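Local structure of phosphoribosylaminoimidazole-succinocarboxamide synthase (Ehrlichia chaffeensis str. Arkansas, 3KRE) at residues A[151-155]-A[156-160]; A[116-119]-A[120-124]; A[126-129]-A[130-134]; A[216-220]-A[221-225]. The protein catalyses the ATP-dependent joining of L-aspartate to the carboxylate of 5-amino-1-(5-phosphoribosyl)imidazole-4-carboxylate, giving SAICAR in de novo purine biosynthesis. All blocks are in the same frame, centred on the assembly; numbering follows the deposited sequence.

Interaction 1 of 4, residues A[151-155]-A[156-160]; sequences PMVSE and GHILS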
loop_
_atom_site.group_PDB
_atom_site.type_symbol
_atom_site.label_atom_id
_atom_site.label_comp_id
_atom_site.label_asym_id
_atom_site.label_seq_id
_atom_site.Cartn_x
_atom_site.Cartn_y
_atom_site.Cartn_z
ATOM N N PRO A 151 -15.404 5.937 -2.253
ATOM C CA PRO A 151 -15.630 7.384 -2.200
ATOM C C PRO A 151 -14.711 8.106 -1.193
ATOM O O PRO A 151 -14.443 7.632 -0.071
ATOM C CB PRO A 151 -17.070 7.498 -1.756
ATOM C CG PRO A 151 -17.348 6.253 -1.028
ATOM C CD PRO A 151 -16.514 5.181 -1.668
ATOM N N MET A 152 -14.260 9.281 -1.601
ATOM C CA MET A 152 -13.527 10.139 -0.687
ATOM C C MET A 152 -14.395 10.533 0.508
ATOM O O MET A 152 -15.591 10.792 0.378
ATOM C CB MET A 152 -13.091 11.406 -1.429
ATOM C CG MET A 152 -12.110 12.240 -0.659
ATOM S SD MET A 152 -11.589 13.586 -1.730
ATOM C CE MET A 152 -10.460 14.463 -0.666
ATOM N N VAL A 153 -13.765 10.618 1.662
ATOM C CA VAL A 153 -14.418 11.032 2.888
ATOM C C VAL A 153 -13.576 12.093 3.566
ATOM O O VAL A 153 -12.348 12.053 3.532
ATOM C CB VAL A 153 -14.639 9.853 3.873
ATOM C CG1 VAL A 153 -15.728 8.890 3.313
ATOM C CG2 VAL A 153 -13.324 9.098 4.195
ATOM N N SER A 154 -14.263 13.025 4.207
ATOM C CA SER A 154 -13.621 14.003 5.090
ATOM C C SER A 154 -13.296 13.425 6.451
ATOM O O SER A 154 -13.801 12.375 6.860
ATOM C CB SER A 154 -14.555 15.182 5.290
ATOM O OG SER A 154 -15.681 14.793 6.048
ATOM N N GLU A 155 -12.482 14.156 7.194
ATOM C CA GLU A 155 -12.239 13.810 8.591
ATOM C C GLU A 155 -13.489 13.741 9.440
ATOM O O GLU A 155 -13.646 12.821 10.251
ATOM C CB GLU A 155 -11.235 14.798 9.201
ATOM C CG GLU A 155 -9.889 14.718 8.509
ATOM C CD GLU A 155 -8.749 15.425 9.279
ATOM O OE1 GLU A 155 -8.879 15.622 10.524
ATOM O OE2 GLU A 155 -7.751 15.782 8.611
ATOM N N GLY A 156 -14.391 14.708 9.264
ATOM C CA GLY A 156 -15.606 14.764 10.023
ATOM C C GLY A 156 -16.492 13.572 9.759
ATOM O O GLY A 156 -17.177 13.112 10.653
ATOM N N HIS A 157 -16.429 13.055 8.541
ATOM C CA HIS A 157 -17.155 11.842 8.167
ATOM C C HIS A 157 -16.594 10.664 8.944
ATOM O O HIS A 157 -17.342 9.925 9.611
ATOM C CB HIS A 157 -17.003 11.602 6.680
ATOM C CG HIS A 157 -17.859 10.503 6.131
ATOM N ND1 HIS A 157 -18.640 10.665 5.004
ATOM C CD2 HIS A 157 -18.033 9.219 6.530
ATOM C CE1 HIS A 157 -19.257 9.528 4.737
ATOM N NE2 HIS A 157 -18.903 8.634 5.646
ATOM N N ILE A 158 -15.281 10.519 8.885
ATOM C CA ILE A 158 -14.588 9.448 9.621
ATOM C C ILE A 158 -14.974 9.495 11.094
ATOM O O ILE A 158 -15.304 8.481 11.673
ATOM C CB ILE A 158 -13.059 9.544 9.422
ATOM C CG1 ILE A 158 -12.681 9.223 7.973
ATOM C CG2 ILE A 158 -12.302 8.640 10.443
ATOM C CD1 ILE A 158 -11.256 9.716 7.565
ATOM N N LEU A 159 -14.975 10.689 11.683
ATOM C CA LEU A 159 -15.272 10.832 13.097
ATOM C C LEU A 159 -16.745 10.586 13.409
ATOM O O LEU A 159 -17.075 9.953 14.418
ATOM C CB LEU A 159 -14.870 12.227 13.595
ATOM C CG LEU A 159 -13.384 12.568 13.614
ATOM C CD1 LEU A 159 -13.197 14.016 14.047
ATOM C CD2 LEU A 159 -12.605 11.618 14.517
ATOM N N SER A 160 -17.625 11.088 12.556
ATOM C CA SER A 160 -19.079 10.928 12.763
ATOM C C SER A 160 -19.476 9.472 12.706
ATOM O O SER A 160 -20.276 9.000 13.521
ATOM C CB SER A 160 -19.879 11.689 11.700
ATOM O OG SER A 160 -21.260 11.685 12.012
#

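Interaction 2 of 4, residues A[116-119]-A[120-124]; sequences NLAA and GNFSK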
loop_
_atom_site.group_PDB
_atom_site.type_symbol
_atom_site.label_atom_id
_atom_site.label_comp_id
_atom_site.label_asym_id
_atom_site.label_seq_id
_atom_site.Cartn_x
_atom_site.Cartn_y
_atom_site.Cartn_z
ATOM N N ASN A 116 2.935 13.097 -2.939
ATOM C CA ASN A 116 4.075 13.986 -3.043
ATOM C C ASN A 116 4.086 14.789 -4.337
ATOM O O ASN A 116 4.475 15.945 -4.338
ATOM C CB ASN A 116 5.377 13.210 -2.867
ATOM C CG ASN A 116 5.489 12.605 -1.485
ATOM O OD1 ASN A 116 5.309 13.302 -0.500
ATOM N ND2 ASN A 116 5.758 11.313 -1.409
ATOM N N LEU A 117 3.716 14.146 -5.428
ATOM C CA LEU A 117 3.467 14.800 -6.701
ATOM C C LEU A 117 2.047 14.467 -7.142
ATOM O O LEU A 117 1.453 13.496 -6.696
ATOM C CB LEU A 117 4.441 14.315 -7.765
ATOM C CG LEU A 117 5.928 14.125 -7.435
ATOM C CD1 LEU A 117 6.635 13.618 -8.747
ATOM C CD2 LEU A 117 6.578 15.391 -6.910
ATOM N N ALA A 118 1.512 15.283 -8.039
ATOM C CA ALA A 118 0.213 15.025 -8.637
ATOM C C ALA A 118 0.289 13.838 -9.578
ATOM O O ALA A 118 1.194 13.761 -10.403
ATOM C CB ALA A 118 -0.249 16.225 -9.444
ATOM N N ALA A 119 -0.674 12.932 -9.460
ATOM C CA ALA A 119 -0.771 11.808 -10.386
ATOM C C ALA A 119 -2.184 11.262 -10.369
ATOM O O ALA A 119 -3.025 11.694 -9.569
ATOM C CB ALA A 119 0.268 10.727 -10.035
ATOM N N GLY A 120 -2.469 10.328 -11.275
ATOM C CA GLY A 120 -3.727 9.594 -11.238
ATOM C C GLY A 120 -4.964 10.474 -11.324
ATOM O O GLY A 120 -5.019 11.412 -12.108
ATOM N N ASN A 121 -5.946 10.164 -10.488
ATOM C CA ASN A 121 -7.225 10.859 -10.487
ATOM C C ASN A 121 -7.117 12.260 -9.864
ATOM O O ASN A 121 -7.953 13.118 -10.128
ATOM C CB ASN A 121 -8.244 10.024 -9.720
ATOM C CG ASN A 121 -8.723 8.789 -10.519
ATOM O OD1 ASN A 121 -8.612 8.744 -11.732
ATOM N ND2 ASN A 121 -9.259 7.803 -9.816
ATOM N N PHE A 122 -6.090 12.484 -9.045
ATOM C CA PHE A 122 -5.823 13.812 -8.500
ATOM C C PHE A 122 -5.525 14.755 -9.657
ATOM O O PHE A 122 -6.144 15.809 -9.788
ATOM C CB PHE A 122 -4.650 13.786 -7.497
ATOM C CG PHE A 122 -4.382 15.108 -6.857
ATOM C CD1 PHE A 122 -4.868 15.401 -5.578
ATOM C CD2 PHE A 122 -3.672 16.082 -7.531
ATOM C CE1 PHE A 122 -4.641 16.630 -5.005
ATOM C CE2 PHE A 122 -3.468 17.321 -6.980
ATOM C CZ PHE A 122 -3.939 17.589 -5.693
ATOM N N SER A 123 -4.562 14.375 -10.497
ATOM C CA SER A 123 -4.218 15.188 -11.674
ATOM C C SER A 123 -5.422 15.460 -12.513
ATOM O O SER A 123 -5.610 16.594 -12.960
ATOM C CB SER A 123 -3.234 14.461 -12.564
ATOM O OG SER A 123 -2.055 14.251 -11.873
ATOM N N LYS A 124 -6.229 14.418 -12.729
ATOM C CA LYS A 124 -7.374 14.540 -13.630
ATOM C C LYS A 124 -8.412 15.505 -13.054
ATOM O O LYS A 124 -8.874 16.389 -13.755
ATOM C CB LYS A 124 -8.034 13.192 -13.945
ATOM C CG LYS A 124 -7.191 12.213 -14.807
ATOM C CD LYS A 124 -7.920 10.836 -14.941
ATOM C CE LYS A 124 -6.969 9.625 -15.068
ATOM N NZ LYS A 124 -6.723 8.821 -13.780
#

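Interaction 3 of 4, residues A[126-129]-A[130-134]; sequences FQIA and DGTPF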
loop_
_atom_site.group_PDB
_atom_site.type_symbol
_atom_site.label_atom_id
_atom_site.label_comp_id
_atom_site.label_asym_id
_atom_site.label_seq_id
_atom_site.Cartn_x
_atom_site.Cartn_y
_atom_site.Cartn_z
ATOM N N PHE A 126 -8.261 17.928 -10.724
ATOM C CA PHE A 126 -7.815 19.300 -10.517
ATOM C C PHE A 126 -7.164 19.890 -11.771
ATOM O O PHE A 126 -6.754 21.051 -11.758
ATOM C CB PHE A 126 -6.861 19.389 -9.310
ATOM C CG PHE A 126 -7.524 19.033 -8.013
ATOM C CD1 PHE A 126 -8.497 19.839 -7.487
ATOM C CD2 PHE A 126 -7.223 17.839 -7.355
ATOM C CE1 PHE A 126 -9.145 19.508 -6.294
ATOM C CE2 PHE A 126 -7.871 17.484 -6.180
ATOM C CZ PHE A 126 -8.833 18.332 -5.639
ATOM N N GLN A 127 -7.096 19.082 -12.830
ATOM C CA GLN A 127 -6.438 19.448 -14.093
ATOM C C GLN A 127 -5.060 20.069 -13.827
ATOM O O GLN A 127 -4.718 21.178 -14.257
ATOM C CB GLN A 127 -7.361 20.313 -14.953
ATOM C CG GLN A 127 -8.533 19.518 -15.539
ATOM C CD GLN A 127 -8.124 18.584 -16.676
ATOM O OE1 GLN A 127 -7.911 19.031 -17.805
ATOM N NE2 GLN A 127 -8.049 17.285 -16.394
ATOM N N ILE A 128 -4.265 19.309 -13.078
ATOM C CA ILE A 128 -2.884 19.635 -12.729
ATOM C C ILE A 128 -2.038 18.531 -13.384
ATOM O O ILE A 128 -2.389 17.364 -13.312
ATOM C CB ILE A 128 -2.715 19.651 -11.188
ATOM C CG1 ILE A 128 -3.307 20.929 -10.587
ATOM C CG2 ILE A 128 -1.270 19.502 -10.752
ATOM C CD1 ILE A 128 -3.424 20.842 -9.059
ATOM N N ALA A 129 -0.951 18.905 -14.046
ATOM C CA ALA A 129 -0.144 17.962 -14.804
ATOM C C ALA A 129 0.470 16.870 -13.900
ATOM O O ALA A 129 0.952 17.178 -12.814
ATOM C CB ALA A 129 0.954 18.736 -15.558
ATOM N N ASP A 130 0.412 15.611 -14.333
ATOM C CA ASP A 130 1.161 14.530 -13.665
ATOM C C ASP A 130 2.604 14.967 -13.371
ATOM O O ASP A 130 3.318 15.486 -14.267
ATOM C CB ASP A 130 1.216 13.264 -14.530
ATOM C CG ASP A 130 -0.039 12.417 -14.467
ATOM O OD1 ASP A 130 -1.016 12.720 -13.744
ATOM O OD2 ASP A 130 -0.047 11.389 -15.165
ATOM N N GLY A 131 3.042 14.760 -12.138
ATOM C CA GLY A 131 4.410 15.101 -11.737
ATOM C C GLY A 131 4.586 16.480 -11.128
ATOM O O GLY A 131 5.666 16.815 -10.661
ATOM N N THR A 132 3.527 17.279 -11.087
ATOM C CA THR A 132 3.594 18.548 -10.405
ATOM C C THR A 132 3.878 18.280 -8.927
ATOM O O THR A 132 3.101 17.583 -8.280
ATOM C CB THR A 132 2.287 19.330 -10.532
ATOM O OG1 THR A 132 1.965 19.495 -11.925
ATOM C CG2 THR A 132 2.420 20.697 -9.855
ATOM N N PRO A 133 4.981 18.844 -8.405
ATOM C CA PRO A 133 5.321 18.669 -6.999
ATOM C C PRO A 133 4.500 19.566 -6.082
ATOM O O PRO A 133 4.144 20.699 -6.436
ATOM C CB PRO A 133 6.805 19.071 -6.956
ATOM C CG PRO A 133 6.909 20.132 -8.004
ATOM C CD PRO A 133 5.958 19.724 -9.102
ATOM N N PHE A 134 4.191 19.045 -4.904
ATOM C CA PHE A 134 3.493 19.814 -3.908
ATOM C C PHE A 134 4.505 20.393 -2.936
ATOM O O PHE A 134 5.592 19.821 -2.722
ATOM C CB PHE A 134 2.502 18.937 -3.158
ATOM C CG PHE A 134 1.512 18.240 -4.051
ATOM C CD1 PHE A 134 0.803 18.951 -5.012
ATOM C CD2 PHE A 134 1.247 16.886 -3.894
ATOM C CE1 PHE A 134 -0.124 18.327 -5.818
ATOM C CE2 PHE A 134 0.324 16.274 -4.684
ATOM C CZ PHE A 134 -0.356 16.986 -5.659
#

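Interaction 4 of 4, residues A[216-220]-A[221-225]; sequences DEISP and DTCRL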
loop_
_atom_site.group_PDB
_atom_site.type_symbol
_atom_site.label_atom_id
_atom_site.label_comp_id
_atom_site.label_asym_id
_atom_site.label_seq_id
_atom_site.Cartn_x
_atom_site.Cartn_y
_atom_site.Cartn_z
ATOM N N ASP A 216 -2.313 -4.468 5.034
ATOM C CA ASP A 216 -2.281 -4.598 3.571
ATOM C C ASP A 216 -0.848 -4.755 3.060
ATOM O O ASP A 216 -0.124 -5.576 3.611
ATOM C CB ASP A 216 -3.020 -3.456 2.886
ATOM C CG ASP A 216 -3.379 -3.796 1.444
ATOM O OD1 ASP A 216 -4.047 -4.808 1.253
ATOM O OD2 ASP A 216 -2.907 -3.129 0.505
ATOM N N GLU A 217 -0.434 -4.016 2.027
ATOM C CA GLU A 217 0.897 -4.185 1.477
ATOM C C GLU A 217 1.484 -2.847 1.118
ATOM O O GLU A 217 0.755 -1.852 0.926
ATOM C CB GLU A 217 0.850 -5.062 0.232
ATOM C CG GLU A 217 0.057 -4.441 -0.906
ATOM C CD GLU A 217 -0.058 -5.370 -2.101
ATOM O OE1 GLU A 217 0.899 -5.470 -2.902
ATOM O OE2 GLU A 217 -1.099 -6.021 -2.217
ATOM N N ILE A 218 2.802 -2.831 1.000
ATOM C CA ILE A 218 3.506 -1.681 0.478
ATOM C C ILE A 218 4.300 -2.203 -0.693
ATOM O O ILE A 218 5.316 -2.859 -0.527
ATOM C CB ILE A 218 4.449 -1.058 1.509
ATOM C CG1 ILE A 218 3.678 -0.734 2.806
ATOM C CG2 ILE A 218 5.138 0.197 0.904
ATOM C CD1 ILE A 218 4.642 -0.611 3.975
ATOM N N SER A 219 3.825 -1.900 -1.893
ATOM C CA SER A 219 4.426 -2.486 -3.077
ATOM C C SER A 219 4.159 -1.596 -4.288
ATOM O O SER A 219 3.459 -0.585 -4.164
ATOM C CB SER A 219 3.810 -3.870 -3.312
ATOM O OG SER A 219 2.486 -3.742 -3.826
ATOM N N PRO A 220 4.650 -2.010 -5.472
ATOM C CA PRO A 220 4.288 -1.275 -6.686
ATOM C C PRO A 220 2.794 -1.351 -7.048
ATOM O O PRO A 220 2.348 -0.611 -7.895
ATOM C CB PRO A 220 5.218 -1.868 -7.747
ATOM C CG PRO A 220 6.330 -2.504 -6.977
ATOM C CD PRO A 220 5.731 -2.985 -5.729
ATOM N N ASP A 221 2.002 -2.204 -6.373
ATOM C CA ASP A 221 0.547 -2.152 -6.531
ATOM C C ASP A 221 -0.073 -0.986 -5.743
ATOM O O ASP A 221 -1.222 -0.607 -6.011
ATOM C CB ASP A 221 -0.112 -3.447 -6.051
ATOM C CG ASP A 221 -0.212 -4.485 -7.125
ATOM O OD1 ASP A 221 0.481 -4.391 -8.170
ATOM O OD2 ASP A 221 -1.066 -5.374 -6.941
ATOM N N THR A 222 0.646 -0.480 -4.737
ATOM C CA THR A 222 0.076 0.526 -3.820
ATOM C C THR A 222 0.895 1.840 -3.737
ATOM O O THR A 222 0.499 2.735 -3.006
ATOM C CB THR A 222 -0.089 -0.063 -2.383
ATOM O OG1 THR A 222 1.204 -0.371 -1.848
ATOM C CG2 THR A 222 -1.043 -1.336 -2.395
ATOM N N CYS A 223 2.019 1.929 -4.458
ATOM C CA CYS A 223 2.882 3.118 -4.490
ATOM C C CYS A 223 3.151 3.473 -5.940
ATOM O O CYS A 223 3.486 2.590 -6.744
ATOM C CB CYS A 223 4.250 2.868 -3.837
ATOM S SG CYS A 223 4.212 2.210 -2.186
ATOM N N ARG A 224 3.028 4.749 -6.285
ATOM C CA ARG A 224 3.535 5.204 -7.585
ATOM C C ARG A 224 5.012 5.500 -7.392
ATOM O O ARG A 224 5.405 6.202 -6.428
ATOM C CB ARG A 224 2.833 6.444 -8.099
ATOM C CG ARG A 224 1.468 6.160 -8.660
ATOM C CD ARG A 224 0.889 7.360 -9.392
ATOM N NE ARG A 224 -0.317 6.946 -10.049
ATOM C CZ ARG A 224 -1.548 6.979 -9.555
ATOM N NH1 ARG A 224 -1.811 7.494 -8.360
ATOM N NH2 ARG A 224 -2.542 6.452 -10.272
ATOM N N LEU A 225 5.815 4.942 -8.300
ATOM C CA LEU A 225 7.290 4.889 -8.143
ATOM C C LEU A 225 7.889 5.234 -9.475
ATOM O O LEU A 225 7.688 4.509 -10.434
ATOM C CB LEU A 225 7.731 3.477 -7.746
ATOM C CG LEU A 225 7.241 2.982 -6.396
ATOM C CD1 LEU A 225 7.536 1.447 -6.172
ATOM C CD2 LEU A 225 7.739 3.823 -5.183
#

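Interaction 1 of 4, residues A[151-155]-A[156-160]
Ser154 and His157 are brought together by their first torsions. In Ser154 a chi1 of 69° holds OG between the backbone N and the carbonyl carbon, turned forward to the start of the helix; in His157, CG lies trans to the backbone N (chi1 -172°), which swings the imidazole back over Val153. The hydroxyl of Ser154 accepts from His157 N at 3.1 Å from OG, with an N-H...O angle of 150°. This is the N-cap bond of helix 155-160, with Ser154 as the capping residue directly after the short strand 152-153. The carbonyl of Ser154 joins in: Ile158 N donates to Ser154 O at 3.1 Å, and Leu159 N repeats the helical step one residue on, 2.9 Å from Glu155 O. Ahead of the cap, Val153 sends its two methyls to different partners. Its CG1 sits 3.7 Å from the centroid of the His157 ring, almost on the ring normal, a CH-pi contact over the face. Its CG2 packs against Ile158 CG1 at 3.8 Å, the two side chains crossing at about a right angle. Glu155 turns away from the following turn, and its OE2 makes a salt bridge with Lys173 of helix 166-189, while Ile158 also rests on Phe141 in strand 133-143.

Interaction 2 of 4, residues A[116-119]-A[120-124]
Hydrogen bonding between Ala119 and Ser123 runs through the backbone. Ser123 N donates to Ala119 O at 3.2 Å, straight at the hydrogen (170°) but with the donor well above the carbonyl plane; Phe122 N makes a weak second bond to Ala119 O. The Ser123 hydroxyl lies 3.1 Å from Ala119 N, where the angle is too poor for a bond, and is engaged instead with Asp130 OD1. Among polar side chains within the helix, Lys124 NZ donates to Asn121 OD1 at 2.8 Å, one helical turn apart and on a different side from the buried Phe122. In the packing, Ser123 OG, placed trans to its own carbonyl carbon, lies back over the chain of Ala118 and Ala119, 3.6 Å from Ala118 CB. The apolar part of the contact joins Ala118 to Phe122, whose CD2 comes to 3.9 Å from Ala118 CB; the methyl meets the ring obliquely. Further Phe122 neighbours are Phe126 and Phe134, the latter ring edge-to-face with it. Gly120, with a positive phi of 59°, lets the chain turn at the beginning of the helical region. The whole is a tight strand-to-helix connection, carrying strand 110-115 of the antiparallel sheet into helix 120-126.

Interaction 3 of 4, residues A[126-129]-A[130-134]
Thr132 faces back to Ile128 and Ala129, its CB lying 3.4 Å from Ala129 O and 3.6 Å from Ile128 CG2, so already at the branch point it has one polar and one apolar neighbour. From there OG1 goes trans to the carbonyl carbon, beside the backbone N (chi1 -56°), which brings it to the same acceptor that the backbone uses: OG1 donates to Ala129 O at 2.7 Å. Of the three Thr132 side-chain atoms, CG2 is the farthest from Ile128 CG2, at 4.0 Å, and OG1 the nearest, at 3.4 Å. The Ile128 and Thr132 side chains cross at about a right angle. Thr132 N also donates to Ala129 O, at 3.1 Å and 157° at the hydrogen, closing a type II beta turn from Ala129 to Thr132. Two donors of one residue thus grip a single carbonyl oxygen, which ties the threonine rotamer to the turn. Gly131 occupies the third position of the turn with positive phi (93°), as expected for this turn type. Upstream, Gln127 ends helix 120-126 in a Schellman motif; downstream, the chain enters strand 133-143. Between these two elements the turn lies at the surface, with Ile128 resting on Ala118, Asp130 OD2 in a salt bridge with Arg233, and Asp130 OD1 taking the hydroxyl of Ser123, which places the turn against helix 120-126.

Interaction 4 of 4, residues A[216-220]-A[221-225]
Thr222 OG1 accepts from Ser219 N at 3.0 Å, nearly straight at 164°, and Ser219 answers with its own hydroxyl: Ser219 OG accepts from Asp221 N at 3.0 Å. A chi1 of 74° makes this possible by holding OG between its backbone N and carbonyl carbon; the bond to the amide two residues on defines an ST turn. Ser219 OG in turn donates to Glu217 OE1 at a short 2.5 Å, meeting the carboxylate on its anti side. In the backbone, Thr222 N donates to Ser219 O at 2.9 Å, closing a tight turn across Pro220 and Asp221, with a weak further bond from Cys223 N to Ser219 O. Packing surrounds this polar centre. Thr222 CG2 lies 3.6 Å from Glu217 CG, their side chains crossing at a slant, while Ile218 CG2 meets Cys223 SG at 3.8 Å. At the far end, Pro220 CG packs on Leu225 CD1, within strand 223-227. Outside the segments, Lys34 forms salt bridges with Asp216 and Glu217, Asp216 OD2 pairs with Lys198, and Asp221 makes a salt bridge with Lys67 through OD2 and a hydrogen bond with Tyr250 OH through OD1. The Ser219 hydroxyl therefore links the Glu217 carboxylate to the Asp221 backbone amide. Glu217 OE1 and Asp221 OD2 stand 4.5 Å apart, and the separate lysine partner of each carboxylate, Lys34 and Lys67, probably offsets this closeness.

Overall arrangement
From the N terminus, the first contact reached is interaction 2, which turns the chain from strand 110-115 into helix 120-126. Interaction 3 follows where that helix ends and strand 133-143 starts, and the two touch: Ala118 O and Gly131 N are 2.7 Å apart. Interaction 1 comes next, at the entry to helix 155-160 from strand 152-153, which pairs with strand 133-143. Interaction 4 is last and closest to the centre of the chain, at the turn into strand 223-227; it meets interaction 2 where Arg224 packs on Ala119 and Gly120. All four are in series, without nesting or crossing, each a local contact: a helix start in 1 and 2, a turn in 3 and 4.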